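Local coordinates for ATP-dependent Clp protease proteolytic subunit (Listeria monocytogenes, PDB 4JCQ), which is the proteolytic subunit of the Clp machinery, a serine peptidase that stacks as two heptameric rings and cleaves proteins fed to it by a partner ATPase, at the interface of chains A and B. Numbering follows the deposited sequence. Chains: chain A/B, ATP-dependent Clp protease proteolytic subunit.

The interface of chains A and B. Residues chain A 43, 73, 76; chain B 56, 108, 183, 186, 189.
The ring of A:Phe76 carries B:Arg186 over one face, where CG of the arginine stands 4.1 Å above the ring plane, displaced toward the rim. In turn, CE2 of the phenylalanine lies 3.5 Å above the guanidinium plane, also off-centre; with the two planes 45° apart, this is tilted packing, not a parallel stack. At the ring's edge, in its plane, sits CD2 of B:Leu189, a poorly ordered residue. A:Phe76 CE2 likewise meets the edge of the B:Phe56 ring, 3.9 Å from CZ. Around the remaining rim, CD1 of A:Phe76 touches CD1 of B:Leu108, which crosses at about a right angle, and CE1 reaches B:Ile183 CD1 at 3.7 Å. The ring gets this far because its CG is anti to the backbone N (chi1 179°), at the end of helix 64-76. One turn earlier, A:Met73, bent at chi2 and chi3, brings SD to 3.8 Å from CE2 of B:Phe56. B:Arg186, bent at chi2, carries its guanidinium past the ring until NH2 lies 3.4 Å from A:Leu43 CD2 on helix 32-48. Backbone O of A:Phe76 and N of B:Arg186 are close, but the N-H points away, excluding a hydrogen bond. The patch is thus mainly apolar packing. Its centre lies about 21 Å from the catalytic nucleophile B:Ser91. By joining neighbouring subunits of the heptameric ring, it likely contributes to ring assembly.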
# COMPACT_ATOMS: atom_id res chain seq x y z
N LEU A 43 23.41 -3.22 11.09
CA LEU A 43 24.27 -4.09 10.28
C LEU A 43 24.75 -3.38 9.01
O LEU A 43 25.90 -3.56 8.60
CB LEU A 43 23.56 -5.40 9.93
CG LEU A 43 23.36 -6.41 11.07
CD1 LEU A 43 22.30 -7.44 10.69
CD2 LEU A 43 24.67 -7.09 11.45
N MET A 73 22.28 -6.44 19.83
CA MET A 73 22.80 -6.01 18.52
C MET A 73 23.67 -4.75 18.64
O MET A 73 24.67 -4.62 17.93
CB MET A 73 21.67 -5.78 17.51
CG MET A 73 21.05 -7.06 16.95
SD MET A 73 22.19 -8.18 16.11
CE MET A 73 22.93 -7.10 14.89
N PHE A 76 26.84 -6.01 19.95
CA PHE A 76 27.44 -6.96 19.00
C PHE A 76 28.27 -6.29 17.91
O PHE A 76 29.39 -6.73 17.62
CB PHE A 76 26.36 -7.85 18.37
CG PHE A 76 26.88 -8.84 17.37
CD1 PHE A 76 27.53 -10.00 17.78
CD2 PHE A 76 26.71 -8.62 16.00
CE1 PHE A 76 28.02 -10.91 16.85
CE2 PHE A 76 27.19 -9.53 15.07
CZ PHE A 76 27.84 -10.68 15.50
N PHE B 56 20.20 -14.43 11.75
CA PHE B 56 19.77 -14.04 13.09
C PHE B 56 18.32 -14.46 13.28
O PHE B 56 17.45 -14.07 12.49
CB PHE B 56 19.93 -12.53 13.32
CG PHE B 56 21.36 -12.06 13.38
CD1 PHE B 56 22.06 -11.74 12.22
CD2 PHE B 56 22.01 -11.93 14.61
CE1 PHE B 56 23.37 -11.30 12.28
CE2 PHE B 56 23.33 -11.50 14.67
CZ PHE B 56 24.01 -11.19 13.51
N LEU B 108 23.37 -14.79 21.08
CA LEU B 108 23.56 -13.55 21.82
C LEU B 108 23.13 -13.81 23.27
O LEU B 108 22.32 -14.70 23.52
CB LEU B 108 22.76 -12.42 21.16
CG LEU B 108 23.46 -11.50 20.15
CD1 LEU B 108 24.69 -12.10 19.48
CD2 LEU B 108 22.48 -10.99 19.09
N ILE B 183 28.10 -15.59 22.27
CA ILE B 183 28.91 -14.46 21.82
C ILE B 183 28.28 -13.11 22.17
O ILE B 183 27.06 -12.97 22.17
CB ILE B 183 29.23 -14.53 20.31
CG1 ILE B 183 27.94 -14.68 19.49
CG2 ILE B 183 30.20 -15.67 20.02
CD1 ILE B 183 28.10 -14.39 18.01
N ARG B 186 31.51 -9.03 17.78
CA ARG B 186 31.79 -9.50 16.42
C ARG B 186 32.91 -10.53 16.32
O ARG B 186 32.81 -11.48 15.53
CB ARG B 186 32.11 -8.31 15.50
CG ARG B 186 30.93 -7.80 14.70
CD ARG B 186 30.66 -8.68 13.49
NE ARG B 186 29.49 -8.21 12.74
CZ ARG B 186 28.84 -8.94 11.84
NH1 ARG B 186 29.22 -10.18 11.56
NH2 ARG B 186 27.79 -8.43 11.22
N LEU B 189 32.33 -14.31 16.35
CA LEU B 189 31.74 -14.91 15.15
C LEU B 189 32.79 -15.02 14.03
O LEU B 189 32.46 -14.92 12.84
CB LEU B 189 30.53 -14.09 14.70
CG LEU B 189 29.52 -14.67 13.70
CD1 LEU B 189 28.66 -15.75 14.34
CD2 LEU B 189 28.63 -13.57 13.13